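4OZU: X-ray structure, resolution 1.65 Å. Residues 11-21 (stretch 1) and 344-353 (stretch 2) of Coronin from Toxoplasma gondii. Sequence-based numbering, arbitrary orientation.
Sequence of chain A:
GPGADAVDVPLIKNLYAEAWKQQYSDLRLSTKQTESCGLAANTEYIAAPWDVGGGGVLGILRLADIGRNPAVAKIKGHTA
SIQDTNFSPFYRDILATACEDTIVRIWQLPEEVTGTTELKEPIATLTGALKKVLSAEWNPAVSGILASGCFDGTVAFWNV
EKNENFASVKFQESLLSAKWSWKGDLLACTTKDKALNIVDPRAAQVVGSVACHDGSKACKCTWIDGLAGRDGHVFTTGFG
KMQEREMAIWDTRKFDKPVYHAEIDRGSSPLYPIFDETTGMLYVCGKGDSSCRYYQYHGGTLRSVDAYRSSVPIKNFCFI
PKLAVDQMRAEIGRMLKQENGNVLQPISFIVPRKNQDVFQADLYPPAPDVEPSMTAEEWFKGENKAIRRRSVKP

Stretch 1 11-21: LIKNLYAEAWK
Stretch 2 344-353: LQPISFIVPR

Residues 11-21 and 344-353 of the coronin chain, more than 300 positions apart in sequence, pair as neighbouring antiparallel strands. Strand 16-19 runs at 152° to strand 344-350, with the axes approaching to 4.4 Å, and the two stretches together bury 827 Å². Both strands are extended, with phi/psi of -112/146 at Tyr 16, -90/130 at Ala 17, -127/111 at Glu 18 and -70/130 at Ala 19, opposed by -127/116 at Ile 347, -86/144 at Ser 348, -114/114 at Phe 349 and -123/134 at Ile 350.

The register alternates regularly. Tyr 16 with Ile 350 and Glu 18 with Ser 348 are hydrogen-bonded pairs, their CA atoms 5.4 and 5.1 Å apart; Ala 17 with Phe 349 and Ala 19 with Ile 347 are non-hydrogen-bonded pairs, with CA separations of 4.6 and 4.3 Å. In the first pair, Tyr 16 N donates to Ile 350 O and Ile 350 N to Tyr 16 O, both at 2.9 Å. In the second, Glu 18 N lies 2.8 Å from Ser 348 O, and Ser 348 N returns a bond to Glu 18 O at 2.9 Å. Trp 20 N extends the ladder to Pro 346 O at 2.9 Å; Pro 346, lacking an amide hydrogen, cannot reciprocate. The carbonyls also receive CA-H...O contacts, the shortest from Ala 17 CA to Ser 348 O at 3.2 Å.

Two side-chain hydrogen bonds reinforce the Trp 20 end. Gln 345 (chi1 t, chi2 p) directs NE2 to Trp 20 O at 2.9 Å, while the same NE2 donates to Pro 346 O at 3.0 Å within its own stretch. The indole of Trp 20 (chi1 m, chi2 26°) points NE1 at Ser 348 OG, 2.8 Å away and near the ring plane, with the serine in rotamer m.

Aromatic faces cover aliphatic carbons on the side of the sheet bearing Tyr 16, Glu 18, Ser 348 and Ile 350. Pro 346 CB sits 3.7 Å from the centroid of the five-membered ring of Trp 20, only 11° off its normal, a close CH-pi contact. Tyr 16 (chi1 p, chi2 -93°) lays its ring over Ile 350 (m, t), whose CB is 4.1 Å from the ring centroid; Pro 352 CB meets the ring edge, 3.9 Å from Tyr 16 CE1.

The other face carries Ala 17, Ala 19, Ile 347 and Phe 349. Ala 19 CB touches Ile 347 CD1 at 3.4 Å, with the isoleucine in m, m, and Ala 17 CB lies 3.8 Å from Phe 349 CE1 (chi1 m, chi2 -85°) and 3.9 Å from Ile 347 CG2. Beyond the strand, Leu 15 (t, p) places CD1 3.6 Å from Val 351 CG2, the valine being t, and CD2 3.9 Å from Phe 349 CB. Near Leu 11, a water donates to Leu 11 O at 3.1 Å and accepts a weak bond from Arg 353 NH2 at 3.3 Å.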

# COMPACT_ATOMS: atom_id res chain seq x y z
N LEU A 11 -2.60 -5.90 22.17
CA LEU A 11 -1.96 -7.16 21.86
C LEU A 11 -2.99 -8.02 21.17
O LEU A 11 -4.09 -8.20 21.69
CB LEU A 11 -1.43 -7.85 23.12
CG LEU A 11 -0.87 -9.26 22.90
CD1 LEU A 11 0.43 -9.20 22.11
CD2 LEU A 11 -0.68 -9.97 24.22
N ILE A 12 -2.64 -8.55 20.00
CA ILE A 12 -3.58 -9.36 19.23
C ILE A 12 -3.01 -10.75 19.00
O ILE A 12 -2.16 -10.95 18.13
CB ILE A 12 -3.91 -8.70 17.88
CG1 ILE A 12 -4.52 -7.32 18.12
CG2 ILE A 12 -4.87 -9.58 17.08
CD1 ILE A 12 -4.71 -6.48 16.87
N LYS A 13 -3.49 -11.71 19.79
CA LYS A 13 -3.06 -13.09 19.68
C LYS A 13 -3.96 -13.89 18.75
O LYS A 13 -3.58 -14.94 18.24
CB LYS A 13 -3.03 -13.75 21.05
CG LYS A 13 -1.84 -13.36 21.91
CD LYS A 13 -1.84 -14.14 23.22
CE LYS A 13 -0.53 -14.01 23.96
NZ LYS A 13 -0.51 -14.85 25.19
N ASN A 14 -5.17 -13.37 18.54
CA ASN A 14 -6.19 -14.06 17.76
C ASN A 14 -6.78 -13.11 16.73
O ASN A 14 -7.23 -12.02 17.07
CB ASN A 14 -7.30 -14.60 18.66
CG ASN A 14 -6.76 -15.43 19.80
OD1 ASN A 14 -6.77 -15.01 20.95
ND2 ASN A 14 -6.29 -16.63 19.48
N LEU A 15 -6.77 -13.54 15.48
CA LEU A 15 -7.33 -12.76 14.39
C LEU A 15 -7.68 -13.73 13.28
O LEU A 15 -6.80 -14.40 12.76
CB LEU A 15 -6.34 -11.71 13.90
CG LEU A 15 -6.89 -10.66 12.94
CD1 LEU A 15 -7.76 -9.67 13.68
CD2 LEU A 15 -5.74 -9.95 12.22
N TYR A 16 -8.96 -13.82 12.93
CA TYR A 16 -9.37 -14.77 11.92
C TYR A 16 -9.85 -14.07 10.66
O TYR A 16 -10.42 -12.97 10.70
CB TYR A 16 -10.45 -15.72 12.46
CG TYR A 16 -11.80 -15.12 12.74
CD1 TYR A 16 -12.13 -14.63 14.00
CD2 TYR A 16 -12.79 -15.10 11.76
CE1 TYR A 16 -13.38 -14.11 14.27
CE2 TYR A 16 -14.04 -14.58 12.02
CZ TYR A 16 -14.34 -14.09 13.27
OH TYR A 16 -15.58 -13.57 13.54
N ALA A 17 -9.58 -14.71 9.53
CA ALA A 17 -9.98 -14.20 8.24
C ALA A 17 -11.36 -14.75 7.88
O ALA A 17 -11.58 -15.95 7.97
CB ALA A 17 -8.96 -14.59 7.18
N GLU A 18 -12.26 -13.86 7.49
CA GLU A 18 -13.60 -14.27 7.05
C GLU A 18 -13.91 -13.68 5.68
O GLU A 18 -14.04 -12.47 5.53
CB GLU A 18 -14.66 -13.85 8.07
CG GLU A 18 -16.07 -14.26 7.68
CD GLU A 18 -17.07 -14.08 8.80
OE1 GLU A 18 -17.17 -12.95 9.33
OE2 GLU A 18 -17.75 -15.06 9.15
N ALA A 19 -13.98 -14.55 4.67
CA ALA A 19 -14.39 -14.13 3.34
C ALA A 19 -15.88 -13.79 3.36
O ALA A 19 -16.68 -14.57 3.85
CB ALA A 19 -14.10 -15.22 2.32
N TRP A 20 -16.24 -12.63 2.84
CA TRP A 20 -17.64 -12.24 2.75
C TRP A 20 -18.43 -13.18 1.84
O TRP A 20 -17.90 -13.70 0.87
CB TRP A 20 -17.78 -10.82 2.20
CG TRP A 20 -17.30 -9.74 3.11
CD1 TRP A 20 -16.36 -9.84 4.09
CD2 TRP A 20 -17.75 -8.38 3.11
NE1 TRP A 20 -16.19 -8.61 4.70
CE2 TRP A 20 -17.03 -7.70 4.12
CE3 TRP A 20 -18.68 -7.66 2.36
CZ2 TRP A 20 -17.22 -6.35 4.40
CZ3 TRP A 20 -18.87 -6.32 2.63
CH2 TRP A 20 -18.14 -5.68 3.64
N LYS A 21 -19.70 -13.37 2.14
CA LYS A 21 -20.57 -14.09 1.22
C LYS A 21 -20.81 -13.20 -0.00
O LYS A 21 -20.86 -13.69 -1.13
CB LYS A 21 -21.89 -14.47 1.90
CG LYS A 21 -21.72 -15.56 2.96
CD LYS A 21 -21.36 -16.91 2.35
CE LYS A 21 -20.83 -17.89 3.38
NZ LYS A 21 -19.51 -17.46 3.94
N LEU A 344 -14.19 -9.32 -7.17
CA LEU A 344 -13.44 -8.83 -6.02
C LEU A 344 -14.08 -9.43 -4.77
O LEU A 344 -15.28 -9.27 -4.52
CB LEU A 344 -13.42 -7.30 -5.94
CG LEU A 344 -12.68 -6.52 -7.04
CD1 LEU A 344 -12.78 -5.02 -6.79
CD2 LEU A 344 -11.22 -6.93 -7.13
N GLN A 345 -13.26 -10.14 -4.00
CA GLN A 345 -13.72 -10.89 -2.83
C GLN A 345 -13.22 -10.22 -1.55
O GLN A 345 -12.03 -10.25 -1.26
CB GLN A 345 -13.23 -12.33 -2.91
CG GLN A 345 -13.50 -13.18 -1.68
CD GLN A 345 -14.98 -13.36 -1.42
OE1 GLN A 345 -15.66 -14.04 -2.18
NE2 GLN A 345 -15.48 -12.74 -0.36
N PRO A 346 -14.13 -9.63 -0.77
CA PRO A 346 -13.63 -9.05 0.48
C PRO A 346 -13.30 -10.11 1.53
O PRO A 346 -14.01 -11.11 1.66
CB PRO A 346 -14.79 -8.15 0.95
CG PRO A 346 -15.73 -8.07 -0.20
CD PRO A 346 -15.55 -9.31 -1.00
N ILE A 347 -12.23 -9.86 2.28
CA ILE A 347 -11.84 -10.71 3.39
C ILE A 347 -11.66 -9.84 4.62
O ILE A 347 -10.79 -8.97 4.64
CB ILE A 347 -10.51 -11.46 3.13
CG1 ILE A 347 -10.47 -12.11 1.74
CG2 ILE A 347 -10.27 -12.49 4.22
CD1 ILE A 347 -11.45 -13.22 1.54
N SER A 348 -12.48 -10.07 5.64
CA SER A 348 -12.36 -9.34 6.90
C SER A 348 -11.35 -10.04 7.81
O SER A 348 -11.27 -11.27 7.82
CB SER A 348 -13.72 -9.24 7.61
OG SER A 348 -14.59 -8.33 6.96
N PHE A 349 -10.59 -9.25 8.56
CA PHE A 349 -9.74 -9.78 9.62
C PHE A 349 -10.30 -9.27 10.94
O PHE A 349 -10.30 -8.07 11.22
CB PHE A 349 -8.29 -9.38 9.39
CG PHE A 349 -7.78 -9.83 8.05
CD1 PHE A 349 -7.27 -11.11 7.90
CD2 PHE A 349 -7.86 -9.01 6.95
CE1 PHE A 349 -6.82 -11.55 6.66
CE2 PHE A 349 -7.41 -9.44 5.71
CZ PHE A 349 -6.89 -10.71 5.57
N ILE A 350 -10.78 -10.23 11.73
CA ILE A 350 -11.62 -9.97 12.88
C ILE A 350 -11.02 -10.55 14.14
O ILE A 350 -10.57 -11.69 14.15
CB ILE A 350 -13.03 -10.56 12.66
CG1 ILE A 350 -13.73 -9.83 11.52
CG2 ILE A 350 -13.88 -10.46 13.91
CD1 ILE A 350 -14.86 -10.59 10.90
N VAL A 351 -11.00 -9.76 15.21
CA VAL A 351 -10.62 -10.28 16.52
C VAL A 351 -11.82 -10.98 17.14
O VAL A 351 -12.87 -10.35 17.32
CB VAL A 351 -10.14 -9.16 17.46
CG1 VAL A 351 -9.77 -9.73 18.82
CG2 VAL A 351 -8.97 -8.42 16.84
N PRO A 352 -11.69 -12.27 17.48
CA PRO A 352 -12.83 -12.96 18.08
C PRO A 352 -13.09 -12.47 19.50
O PRO A 352 -12.17 -12.44 20.32
CB PRO A 352 -12.41 -14.43 18.08
CG PRO A 352 -10.93 -14.40 18.10
CD PRO A 352 -10.53 -13.17 17.33
N ARG A 353 -14.33 -12.08 19.77
CA ARG A 353 -14.72 -11.61 21.08
C ARG A 353 -16.07 -12.22 21.43
O ARG A 353 -16.88 -12.49 20.55
CB ARG A 353 -14.78 -10.08 21.11
CG ARG A 353 -13.42 -9.41 21.07
CD ARG A 353 -12.68 -9.56 22.40
NE ARG A 353 -11.30 -9.08 22.34
CZ ARG A 353 -10.93 -7.81 22.50
NH1 ARG A 353 -11.82 -6.86 22.72
NH2 ARG A 353 -9.64 -7.50 22.43
O HOH W 1 -7.02 -9.13 21.16